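Local coordinates for protein NAD_Gly3P_dh, NAD-dependent glycerol-3-phosphate dehydrogenase (Streptosporangium roseum, PDB 5OCM) that binds NADP and works as an imine reductase, an oxidoreductase thought to turn imines into amines with hydride from NADPH, at residues S68-V73 and R101-W106; A140-H145 and A154-L159; G12-A17 and G117-I122. All blocks are in the same frame, centred on the assembly; numbering follows the deposited sequence.

In the fold
All three contacts lie in the N-terminal, NADP-binding Rossmann-type domain. Along the chain, interaction 3 starts first, joining helix 13-24 to strand 113-120. Interaction 1, between helices 70-77 and 97-109, falls within the span that interaction 3 bridges, and interaction 2 follows later, packing helix 139-149 on strand 155-160. The centres lie about 20 Å apart for interactions 1 and 2, and about 17 Å from either of these to interaction 3. Strands 113-120 and 155-160 belong to one mixed sheet, with strand 131-136 between them. Interactions 1 and 3 both touch NADP, in a site completed by Asp232 of the second subunit; interaction 2 is packing at an outermost strand, 155-160, and also meets that subunit.

Interaction 1. Residues S68-V73 and R101-W106; sequences SDHAAV and RATAEW. With NAP (NADP nicotinamide-adenine-dinucleotide phosphate), chain G.
His70 reaches from the first turn of helix 70-77 to Thr103 on helix 97-109, and this pair forms the tight part of a small contact. With CG anti to the backbone N (chi1 -175°), the imidazole extends across the gap and presents its edge, so that Thr103 OG1 lies near the ring plane, 3.3 Å from His70 NE2. The N-H approaches at only 130°, and the bond is weak; Thr103 OG1 also has a weak bond to Gln99 O. Thr103 and Val73 make the buried side, Val73 CG1 standing at the limit of contact, 4.4 Å from Thr103 OG1. The two helices follow strands 62-65 and 88-91, neighbours in the parallel part of a Rossmann-type sheet, and helix 70-77 begins beside the cofactor. There Ser68 OG lies 3.3 Å from adenine atom C8A of NADP, and Asp69 is the N-cap: its OD1 accepts from Ala72 N at 3.0 Å. Ala72 is small enough for its CB to come within 3.5 Å of NADP C5A. The looser, partly exposed margin holds Ala102, whose CB stays 4.3 Å from His70 NE2, while exposed Arg101 forms a salt bridge with Asp162.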
loop_
_atom_site.group_PDB
_atom_site.type_symbol
_atom_site.label_atom_id
_atom_site.label_comp_id
_atom_site.label_asym_id
_atom_site.label_seq_id
_atom_site.Cartn_x
_atom_site.Cartn_y
_atom_site.Cartn_z
ATOM N N SER A 68 -14.956 13.136 -17.682
ATOM C CA SER A 68 -14.133 13.597 -16.559
ATOM C C SER A 68 -14.872 13.480 -15.194
ATOM O O SER A 68 -14.386 12.829 -14.285
ATOM C CB SER A 68 -13.671 15.041 -16.827
ATOM O OG SER A 68 -14.869 15.816 -17.061
ATOM N N ASP A 69 -16.052 14.060 -15.087
ATOM C CA ASP A 69 -16.750 14.124 -13.802
ATOM C C ASP A 69 -18.249 14.195 -14.001
ATOM O O ASP A 69 -18.728 14.184 -15.119
ATOM C CB ASP A 69 -16.222 15.321 -12.980
ATOM C CG ASP A 69 -16.458 16.668 -13.687
ATOM O OD1 ASP A 69 -17.310 16.814 -14.637
ATOM O OD2 ASP A 69 -15.842 17.636 -13.210
ATOM N N HIS A 70 -18.961 14.261 -12.901
ATOM C CA HIS A 70 -20.419 14.238 -12.873
ATOM C C HIS A 70 -21.036 15.353 -13.719
ATOM O O HIS A 70 -22.058 15.163 -14.408
ATOM C CB HIS A 70 -20.907 14.387 -11.422
ATOM C CG HIS A 70 -22.395 14.246 -11.262
ATOM N ND1 HIS A 70 -23.215 15.263 -10.823
ATOM C CD2 HIS A 70 -23.202 13.187 -11.465
ATOM C CE1 HIS A 70 -24.440 14.776 -10.636
ATOM N NE2 HIS A 70 -24.490 13.599 -11.210
ATOM N N ALA A 71 -20.439 16.551 -13.648
ATOM C CA ALA A 71 -20.936 17.687 -14.452
ATOM C C ALA A 71 -20.891 17.353 -15.968
ATOM O O ALA A 71 -21.850 17.631 -16.688
ATOM C CB ALA A 71 -20.165 18.970 -14.169
ATOM N N ALA A 72 -19.794 16.743 -16.404
ATOM C CA ALA A 72 -19.693 16.253 -17.762
ATOM C C ALA A 72 -20.673 15.166 -18.111
ATOM O O ALA A 72 -21.294 15.180 -19.212
ATOM C CB ALA A 72 -18.236 15.800 -18.056
ATOM N N VAL A 73 -20.894 14.243 -17.172
ATOM C CA VAL A 73 -21.862 13.180 -17.360
ATOM C C VAL A 73 -23.256 13.804 -17.622
ATOM O O VAL A 73 -23.938 13.417 -18.564
ATOM C CB VAL A 73 -21.961 12.268 -16.138
ATOM C CG1 VAL A 73 -23.186 11.326 -16.228
ATOM C CG2 VAL A 73 -20.696 11.444 -16.012
ATOM N N ARG A 101 -26.034 8.409 -7.051
ATOM C CA ARG A 101 -27.458 8.248 -6.731
ATOM C C ARG A 101 -28.313 9.280 -7.491
ATOM O O ARG A 101 -29.462 8.963 -7.851
ATOM C CB ARG A 101 -27.701 8.325 -5.196
ATOM C CG ARG A 101 -27.108 7.138 -4.476
ATOM C CD ARG A 101 -27.407 7.082 -2.994
ATOM N NE ARG A 101 -26.511 6.077 -2.353
ATOM C CZ ARG A 101 -25.516 6.318 -1.496
ATOM N NH1 ARG A 101 -25.234 7.557 -1.125
ATOM N NH2 ARG A 101 -24.764 5.315 -1.053
ATOM N N ALA A 102 -27.771 10.461 -7.733
ATOM C CA ALA A 102 -28.468 11.492 -8.495
ATOM C C ALA A 102 -28.654 11.031 -9.947
ATOM O O ALA A 102 -29.760 11.130 -10.481
ATOM C CB ALA A 102 -27.741 12.834 -8.439
ATOM N N THR A 103 -27.602 10.500 -10.575
ATOM C CA THR A 103 -27.759 9.959 -11.940
ATOM C C THR A 103 -28.699 8.759 -11.954
ATOM O O THR A 103 -29.527 8.632 -12.866
ATOM C CB THR A 103 -26.392 9.617 -12.555
ATOM O OG1 THR A 103 -25.614 10.823 -12.548
ATOM C CG2 THR A 103 -26.560 9.122 -14.007
ATOM N N ALA A 104 -28.656 7.921 -10.926
ATOM C CA ALA A 104 -29.585 6.807 -10.833
ATOM C C ALA A 104 -31.053 7.255 -10.783
ATOM O O ALA A 104 -31.907 6.624 -11.408
ATOM C CB ALA A 104 -29.259 5.888 -9.651
ATOM N N GLU A 105 -31.324 8.329 -10.039
ATOM C CA GLU A 105 -32.680 8.887 -9.957
ATOM C C GLU A 105 -33.132 9.438 -11.317
ATOM O O GLU A 105 -34.262 9.158 -11.765
ATOM C CB GLU A 105 -32.750 9.949 -8.859
ATOM C CG GLU A 105 -34.098 10.712 -8.794
ATOM C CD GLU A 105 -34.289 11.566 -7.538
ATOM O OE1 GLU A 105 -33.268 12.061 -7.064
ATOM O OE2 GLU A 105 -35.456 11.726 -7.048
ATOM N N TRP A 106 -32.236 10.186 -11.985
ATOM C CA TRP A 106 -32.474 10.686 -13.349
ATOM C C TRP A 106 -32.852 9.534 -14.303
ATOM O O TRP A 106 -33.822 9.605 -15.045
ATOM C CB TRP A 106 -31.261 11.478 -13.837
ATOM C CG TRP A 106 -31.374 11.986 -15.231
ATOM C CD1 TRP A 106 -31.893 13.173 -15.650
ATOM C CD2 TRP A 106 -30.963 11.288 -16.420
ATOM N NE1 TRP A 106 -31.816 13.256 -17.014
ATOM C CE2 TRP A 106 -31.256 12.115 -17.506
ATOM C CE3 TRP A 106 -30.351 10.052 -16.651
ATOM C CZ2 TRP A 106 -30.976 11.744 -18.813
ATOM C CZ3 TRP A 106 -30.086 9.677 -17.950
ATOM C CH2 TRP A 106 -30.391 10.503 -19.001
HETATM P PA NAP G . -9.209 12.420 -19.728
HETATM O O1A NAP G . -8.070 11.877 -20.590
HETATM O O2A NAP G . -8.868 13.732 -19.188
HETATM O O5B NAP G . -10.629 12.471 -20.536
HETATM C C5B NAP G . -11.680 13.310 -20.070
HETATM C C4B NAP G . -12.814 12.993 -21.015
HETATM O O4B NAP G . -14.020 13.617 -20.612
HETATM C C3B NAP G . -12.560 13.411 -22.499
HETATM O O3B NAP G . -13.107 12.439 -23.421
HETATM C C2B NAP G . -13.345 14.738 -22.564
HETATM O O2B NAP G . -13.673 15.179 -23.895
HETATM C C1B NAP G . -14.543 14.388 -21.725
HETATM N N9A NAP G . -15.277 15.541 -21.240
HETATM C C8A NAP G . -14.924 16.435 -20.312
HETATM N N7A NAP G . -15.870 17.345 -20.130
HETATM C C5A NAP G . -16.862 17.024 -20.983
HETATM C C6A NAP G . -18.169 17.569 -21.304
HETATM N N6A NAP G . -18.622 18.706 -20.644
HETATM N N1A NAP G . -18.872 17.009 -22.312
HETATM C C2A NAP G . -18.442 15.908 -22.967
HETATM N N3A NAP G . -17.257 15.318 -22.712
HETATM C C4A NAP G . -16.479 15.850 -21.737
HETATM O O3 NAP G . -9.563 11.535 -18.468
HETATM P PN NAP G . -9.413 9.899 -18.418
HETATM O O1N NAP G . -8.118 9.556 -17.804
HETATM O O2N NAP G . -9.996 9.264 -19.692
HETATM O O5D NAP G . -10.478 9.749 -17.212
HETATM C C5D NAP G . -11.866 9.644 -17.538
HETATM C C4D NAP G . -12.573 9.153 -16.291
HETATM O O4D NAP G . -12.037 7.804 -15.953
HETATM C C3D NAP G . -12.371 10.126 -15.111
HETATM O O3D NAP G . -13.564 10.210 -14.310
HETATM C C2D NAP G . -11.243 9.407 -14.352
HETATM O O2D NAP G . -11.124 9.717 -12.955
HETATM C C1D NAP G . -11.614 7.924 -14.622
HETATM N N1N NAP G . -10.501 7.010 -14.460
HETATM C C2N NAP G . -9.390 7.163 -15.151
HETATM C C3N NAP G . -8.300 6.291 -14.967
HETATM C C7N NAP G . -6.998 6.450 -15.656
HETATM O O7N NAP G . -6.093 5.680 -15.266
HETATM N N7N NAP G . -6.840 7.352 -16.585
HETATM C C4N NAP G . -8.429 5.208 -14.081
HETATM C C5N NAP G . -9.660 5.027 -13.458
HETATM C C6N NAP G . -10.667 5.951 -13.677
HETATM P P2B NAP G . -12.606 16.044 -24.725
HETATM O O1X NAP G . -11.654 15.051 -25.307
HETATM O O2X NAP G . -13.533 16.755 -25.651
HETATM O O3X NAP G . -12.078 17.077 -23.727
#

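Interaction 2. Residues A140-H145 and A154-L159; sequences AAYEAH and AGTTYL
Tyr142 and Tyr158 mark the closest approach of the backbones, where helix 140-145 runs almost antiparallel to strand 155-159, at 163°, with their axes 9.9 Å apart. Tyr142 fills that separation. With CG anti to the backbone N, its ring stretches from the helix to the strand, long enough to bring the hydroxyl against the strand backbone. Tyr158 CB sits over one face of this ring, 3.6 Å from the Tyr142 ring centroid and only 9° off the normal, a well-centred CH-pi contact. The two rings themselves meet obliquely, their planes at 39°, with Tyr158 CD1 lying 3.8 Å from Tyr142 CG. Thr156 gives its methyl to the tyrosine, CG2 being 3.4 Å from Tyr142 OH, while its OG1 bonds Gly153 O; a beta-branched residue can thus serve both needs. This is the helix-to-second-strand packing of a beta-alpha-beta crossover, in which helix 139-149 links parallel strands 131-136 and 155-160. Thr157, whose CB points away from the helix, packs on Phe204 of the second subunit. Although Tyr142 OH lies 3.3 Å from Thr156 O, the angle is too poor for a hydrogen bond; Tyr158 OH, for its part, bonds Gly137 O. The helix is therefore held to the strand by aromatic and methyl packing, with Thr156 OG1 and Tyr158 OH bonded outside the two segments.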
loop_
_atom_site.group_PDB
_atom_site.type_symbol
_atom_site.label_atom_id
_atom_site.label_comp_id
_atom_site.label_asym_id
_atom_site.label_seq_id
_atom_site.Cartn_x
_atom_site.Cartn_y
_atom_site.Cartn_z
ATOM N N ALA A 140 -29.998 -8.028 -11.889
ATOM C CA ALA A 140 -30.403 -8.669 -13.148
ATOM C C ALA A 140 -29.762 -8.004 -14.339
ATOM O O ALA A 140 -29.395 -8.688 -15.291
ATOM C CB ALA A 140 -31.909 -8.600 -13.282
ATOM N N ALA A 141 -29.610 -6.671 -14.314
ATOM C CA ALA A 141 -28.924 -5.971 -15.413
ATOM C C ALA A 141 -27.441 -6.293 -15.449
ATOM O O ALA A 141 -26.885 -6.487 -16.523
ATOM C CB ALA A 141 -29.182 -4.489 -15.318
ATOM N N TYR A 142 -26.807 -6.388 -14.282
ATOM C CA TYR A 142 -25.398 -6.801 -14.234
ATOM C C TYR A 142 -25.268 -8.186 -14.861
ATOM O O TYR A 142 -24.412 -8.419 -15.741
ATOM C CB TYR A 142 -24.882 -6.835 -12.814
ATOM C CG TYR A 142 -23.492 -7.419 -12.682
ATOM C CD1 TYR A 142 -22.372 -6.620 -12.853
ATOM C CD2 TYR A 142 -23.306 -8.782 -12.383
ATOM C CE1 TYR A 142 -21.083 -7.158 -12.720
ATOM C CE2 TYR A 142 -22.025 -9.326 -12.271
ATOM C CZ TYR A 142 -20.920 -8.489 -12.440
ATOM O OH TYR A 142 -19.641 -8.979 -12.342
ATOM N N GLU A 143 -26.094 -9.115 -14.404
ATOM C CA GLU A 143 -26.048 -10.518 -14.923
ATOM C C GLU A 143 -26.287 -10.579 -16.428
ATOM O O GLU A 143 -25.582 -11.316 -17.145
ATOM C CB GLU A 143 -27.014 -11.458 -14.126
ATOM C CG GLU A 143 -26.425 -11.839 -12.730
ATOM C CD GLU A 143 -27.407 -12.530 -11.800
ATOM O OE1 GLU A 143 -28.646 -12.486 -12.078
ATOM O OE2 GLU A 143 -26.922 -13.066 -10.768
ATOM N N ALA A 144 -27.210 -9.783 -16.932
ATOM C CA ALA A 144 -27.499 -9.768 -18.387
ATOM C C ALA A 144 -26.337 -9.242 -19.216
ATOM O O ALA A 144 -26.185 -9.650 -20.344
ATOM C CB ALA A 144 -28.731 -8.940 -18.697
ATOM N N HIS A 145 -25.539 -8.312 -18.698
ATOM C CA HIS A 145 -24.482 -7.677 -19.503
ATOM C C HIS A 145 -23.064 -8.023 -19.064
ATOM O O HIS A 145 -22.117 -7.633 -19.724
ATOM C CB HIS A 145 -24.713 -6.155 -19.520
ATOM C CG HIS A 145 -25.959 -5.781 -20.229
ATOM N ND1 HIS A 145 -26.044 -5.756 -21.602
ATOM C CD2 HIS A 145 -27.220 -5.586 -19.778
ATOM C CE1 HIS A 145 -27.283 -5.485 -21.969
ATOM N NE2 HIS A 145 -28.033 -5.443 -20.879
ATOM N N ALA A 154 -11.260 -9.444 -16.291
ATOM C CA ALA A 154 -11.784 -10.634 -15.613
ATOM C C ALA A 154 -12.135 -10.370 -14.162
ATOM O O ALA A 154 -12.882 -11.111 -13.591
ATOM C CB ALA A 154 -10.799 -11.818 -15.691
ATOM N N GLY A 155 -11.629 -9.304 -13.575
ATOM C CA GLY A 155 -11.970 -8.889 -12.228
ATOM C C GLY A 155 -13.220 -8.059 -12.109
ATOM O O GLY A 155 -13.431 -7.399 -11.120
ATOM N N THR A 156 -14.081 -8.124 -13.109
ATOM C CA THR A 156 -15.400 -7.536 -13.067
ATOM C C THR A 156 -16.220 -8.162 -11.920
ATOM O O THR A 156 -16.354 -9.387 -11.843
ATOM C CB THR A 156 -16.059 -7.729 -14.434
ATOM O OG1 THR A 156 -15.339 -6.896 -15.372
ATOM C CG2 THR A 156 -17.519 -7.365 -14.419
ATOM N N THR A 157 -16.736 -7.324 -11.008
ATOM C CA THR A 157 -17.438 -7.800 -9.833
ATOM C C THR A 157 -18.635 -6.917 -9.471
ATOM O O THR A 157 -18.639 -5.688 -9.689
ATOM C CB THR A 157 -16.462 -8.124 -8.614
ATOM O OG1 THR A 157 -16.740 -7.364 -7.456
ATOM C CG2 THR A 157 -15.047 -8.026 -8.927
ATOM N N TYR A 158 -19.674 -7.559 -8.946
ATOM C CA TYR A 158 -20.924 -6.878 -8.572
ATOM C C TYR A 158 -20.960 -6.605 -7.093
ATOM O O TYR A 158 -20.770 -7.536 -6.276
ATOM C CB TYR A 158 -22.105 -7.755 -8.949
ATOM C CG TYR A 158 -23.443 -7.232 -8.544
ATOM C CD1 TYR A 158 -23.989 -6.116 -9.159
ATOM C CD2 TYR A 158 -24.184 -7.826 -7.523
ATOM C CE1 TYR A 158 -25.234 -5.614 -8.806
ATOM C CE2 TYR A 158 -25.425 -7.314 -7.155
ATOM C CZ TYR A 158 -25.946 -6.208 -7.790
ATOM O OH TYR A 158 -27.165 -5.697 -7.421
ATOM N N LEU A 159 -21.243 -5.378 -6.705
ATOM C CA LEU A 159 -21.231 -4.971 -5.301
ATOM C C LEU A 159 -22.574 -5.053 -4.676
ATOM O O LEU A 159 -22.653 -5.378 -3.506
ATOM C CB LEU A 159 -20.737 -3.542 -5.102
ATOM C CG LEU A 159 -19.272 -3.293 -5.439
ATOM C CD1 LEU A 159 -18.979 -1.825 -5.322
ATOM C CD2 LEU A 159 -18.313 -4.049 -4.561
#

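Interaction 3. Residues G12-A17 and G117-I122; sequences GLMGQA and GAIMAI. With NAP (NADP nicotinamide-adenine-dinucleotide phosphate), chain G; 9RH (2,2,2-trifluoromethyl acetophenone hydrate), chain X.
Met14 N donates to NADP O2N at 2.9 Å, nearly straight at 163°, while the side chain of the same residue packs on strand 117-120. One residue earlier, Leu13 N bonds O1A, a non-bridging oxygen of the other phosphate of the pyrophosphate, at 3.1 Å. Gly12 suits the N-cap position because a CB there would collide with NADP O5B. Past the backbone, Met14 leaves with CG anti to its N but bends at the next two torsions (chi2 54°, chi3 76°), curling the thioether under the nicotinamide. The side chains of Met14 and Ile119 reach toward each other, the CD1 end of Ile119 meeting Met14 CG at 3.6 Å, with Ile119 CG2 near SD and CE. The terminal methyl goes further, with Met14 CE 3.4 Å from nicotinamide C4N and 3.3 Å from Ala121 O. Replacing Met14 with an alanine would probably take away the packing on Ile119 and leave the face of the nicotinamide near C4N without its methyl support. The trifluoroacetophenone hydrate lies on the opposite side of the nicotinamide, where Ile122 CG2 touches ligand atom C4 at 3.8 Å; Thr241 of the second subunit bonds the same ligand. Gly12 and Gly15, amides at the start of a helix and a bound pyrophosphate make this the glycine-rich strand-turn-helix of a Rossmann-type dinucleotide site.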
loop_
_atom_site.group_PDB
_atom_site.type_symbol
_atom_site.label_atom_id
_atom_site.label_comp_id
_atom_site.label_asym_id
_atom_site.label_seq_id
_atom_site.Cartn_x
_atom_site.Cartn_y
_atom_site.Cartn_z
ATOM N N GLY A 12 -11.141 9.888 -23.734
ATOM C CA GLY A 12 -9.880 10.239 -23.053
ATOM C C GLY A 12 -8.965 9.056 -22.978
ATOM O O GLY A 12 -9.163 8.048 -23.657
ATOM N N LEU A 13 -7.915 9.150 -22.152
ATOM C CA LEU A 13 -6.985 8.026 -21.997
ATOM C C LEU A 13 -7.753 6.758 -21.619
ATOM O O LEU A 13 -7.466 5.679 -22.113
ATOM C CB LEU A 13 -5.981 8.323 -20.873
ATOM C CG LEU A 13 -5.027 9.469 -21.144
ATOM C CD1 LEU A 13 -4.031 9.543 -19.989
ATOM C CD2 LEU A 13 -4.218 9.300 -22.431
ATOM N N MET A 14 -8.744 6.885 -20.737
ATOM C CA MET A 14 -9.448 5.703 -20.285
ATOM C C MET A 14 -10.512 5.238 -21.272
ATOM O O MET A 14 -10.619 4.049 -21.591
ATOM C CB MET A 14 -10.016 5.911 -18.883
ATOM C CG MET A 14 -10.750 4.705 -18.356
ATOM S SD MET A 14 -9.863 3.097 -18.348
ATOM C CE MET A 14 -8.808 3.423 -16.926
ATOM N N GLY A 15 -11.323 6.172 -21.762
ATOM C CA GLY A 15 -12.300 5.811 -22.794
ATOM C C GLY A 15 -11.701 5.130 -23.995
ATOM O O GLY A 15 -12.286 4.201 -24.546
ATOM N N GLN A 16 -10.543 5.566 -24.418
ATOM C CA GLN A 16 -9.861 4.905 -25.535
ATOM C C GLN A 16 -9.559 3.446 -25.221
ATOM O O GLN A 16 -9.715 2.570 -26.104
ATOM C CB GLN A 16 -8.528 5.624 -25.907
ATOM C CG GLN A 16 -8.697 7.029 -26.227
ATOM C CD GLN A 16 -8.049 7.595 -27.262
ATOM O OE1 GLN A 16 -8.712 7.904 -28.238
ATOM N NE2 GLN A 16 -6.728 7.594 -27.210
ATOM N N ALA A 17 -9.107 3.180 -23.988
ATOM C CA ALA A 17 -8.787 1.825 -23.565
ATOM C C ALA A 17 -10.073 0.970 -23.466
ATOM O O ALA A 17 -10.081 -0.212 -23.813
ATOM C CB ALA A 17 -8.060 1.824 -22.230
ATOM N N GLY A 117 -20.455 2.109 -12.198
ATOM C CA GLY A 117 -19.236 1.337 -11.985
ATOM C C GLY A 117 -17.989 2.152 -11.730
ATOM O O GLY A 117 -17.969 3.353 -11.929
ATOM N N ALA A 118 -16.964 1.476 -11.245
ATOM C CA ALA A 118 -15.686 2.076 -10.943
ATOM C C ALA A 118 -14.591 1.247 -11.550
ATOM O O ALA A 118 -14.596 0.009 -11.423
ATOM C CB ALA A 118 -15.483 2.204 -9.484
ATOM N N ILE A 119 -13.691 1.898 -12.295
ATOM C CA ILE A 119 -12.604 1.222 -12.979
ATOM C C ILE A 119 -11.403 1.208 -12.066
ATOM O O ILE A 119 -10.770 2.271 -11.881
ATOM C CB ILE A 119 -12.216 1.879 -14.299
ATOM C CG1 ILE A 119 -13.441 2.011 -15.226
ATOM C CG2 ILE A 119 -11.160 1.020 -15.035
ATOM C CD1 ILE A 119 -13.214 3.091 -16.307
ATOM N N MET A 120 -11.092 0.047 -11.479
ATOM C CA MET A 120 -9.970 -0.047 -10.546
ATOM C C MET A 120 -8.774 -0.598 -11.315
ATOM O O MET A 120 -8.272 -1.686 -11.058
ATOM C CB MET A 120 -10.326 -0.926 -9.337
ATOM C CG MET A 120 -11.591 -0.502 -8.600
ATOM S SD MET A 120 -11.841 1.247 -8.273
ATOM C CE MET A 120 -10.309 1.640 -7.422
ATOM N N ALA A 121 -8.356 0.179 -12.297
ATOM C CA ALA A 121 -7.313 -0.171 -13.240
ATOM C C ALA A 121 -6.870 1.043 -14.005
ATOM O O ALA A 121 -7.624 2.006 -14.156
ATOM C CB ALA A 121 -7.855 -1.220 -14.251
ATOM N N ILE A 122 -5.648 0.969 -14.509
ATOM C CA ILE A 122 -5.144 1.954 -15.459
ATOM C C ILE A 122 -5.471 1.510 -16.920
ATOM O O ILE A 122 -5.760 0.336 -17.176
ATOM C CB ILE A 122 -3.615 2.192 -15.316
ATOM C CG1 ILE A 122 -2.838 0.869 -15.441
ATOM C CG2 ILE A 122 -3.333 2.912 -14.018
ATOM C CD1 ILE A 122 -1.312 1.045 -15.537
HETATM P PA NAP G . -9.209 12.420 -19.728
HETATM O O1A NAP G . -8.070 11.877 -20.590
HETATM O O2A NAP G . -8.868 13.732 -19.188
HETATM O O5B NAP G . -10.629 12.471 -20.536
HETATM C C5B NAP G . -11.680 13.310 -20.070
HETATM C C4B NAP G . -12.814 12.993 -21.015
HETATM O O4B NAP G . -14.020 13.617 -20.612
HETATM C C3B NAP G . -12.560 13.411 -22.499
HETATM O O3B NAP G . -13.107 12.439 -23.421
HETATM C C2B NAP G . -13.345 14.738 -22.564
HETATM O O2B NAP G . -13.673 15.179 -23.895
HETATM C C1B NAP G . -14.543 14.388 -21.725
HETATM N N9A NAP G . -15.277 15.541 -21.240
HETATM C C8A NAP G . -14.924 16.435 -20.312
HETATM N N7A NAP G . -15.870 17.345 -20.130
HETATM C C5A NAP G . -16.862 17.024 -20.983
HETATM C C6A NAP G . -18.169 17.569 -21.304
HETATM N N6A NAP G . -18.622 18.706 -20.644
HETATM N N1A NAP G . -18.872 17.009 -22.312
HETATM C C2A NAP G . -18.442 15.908 -22.967
HETATM N N3A NAP G . -17.257 15.318 -22.712
HETATM C C4A NAP G . -16.479 15.850 -21.737
HETATM O O3 NAP G . -9.563 11.535 -18.468
HETATM P PN NAP G . -9.413 9.899 -18.418
HETATM O O1N NAP G . -8.118 9.556 -17.804
HETATM O O2N NAP G . -9.996 9.264 -19.692
HETATM O O5D NAP G . -10.478 9.749 -17.212
HETATM C C5D NAP G . -11.866 9.644 -17.538
HETATM C C4D NAP G . -12.573 9.153 -16.291
HETATM O O4D NAP G . -12.037 7.804 -15.953
HETATM C C3D NAP G . -12.371 10.126 -15.111
HETATM O O3D NAP G . -13.564 10.210 -14.310
HETATM C C2D NAP G . -11.243 9.407 -14.352
HETATM O O2D NAP G . -11.124 9.717 -12.955
HETATM C C1D NAP G . -11.614 7.924 -14.622
HETATM N N1N NAP G . -10.501 7.010 -14.460
HETATM C C2N NAP G . -9.390 7.163 -15.151
HETATM C C3N NAP G . -8.300 6.291 -14.967
HETATM C C7N NAP G . -6.998 6.450 -15.656
HETATM O O7N NAP G . -6.093 5.680 -15.266
HETATM N N7N NAP G . -6.840 7.352 -16.585
HETATM C C4N NAP G . -8.429 5.208 -14.081
HETATM C C5N NAP G . -9.660 5.027 -13.458
HETATM C C6N NAP G . -10.667 5.951 -13.677
HETATM P P2B NAP G . -12.606 16.044 -24.725
HETATM O O1X NAP G . -11.654 15.051 -25.307
HETATM O O2X NAP G . -13.533 16.755 -25.651
HETATM O O3X NAP G . -12.078 17.077 -23.727
HETATM O O1 9RH X . -6.267 9.143 -11.033
HETATM C C1 9RH X . -7.223 8.198 -10.650
HETATM O O2 9RH X . -7.680 8.338 -9.337
HETATM C C2 9RH X . -6.755 6.785 -10.964
HETATM C C3 9RH X . -5.472 6.558 -11.440
HETATM C C4 9RH X . -5.001 5.269 -11.609
HETATM C C5 9RH X . -5.814 4.194 -11.346
HETATM C C6 9RH X . -7.088 4.407 -10.894
HETATM C C7 9RH X . -7.562 5.695 -10.690
HETATM C C8 9RH X . -8.381 8.589 -11.518
HETATM F F1 9RH X . -8.689 9.861 -11.274
HETATM F F2 9RH X . -9.463 7.785 -11.306
HETATM F F3 9RH X . -7.968 8.470 -12.766
#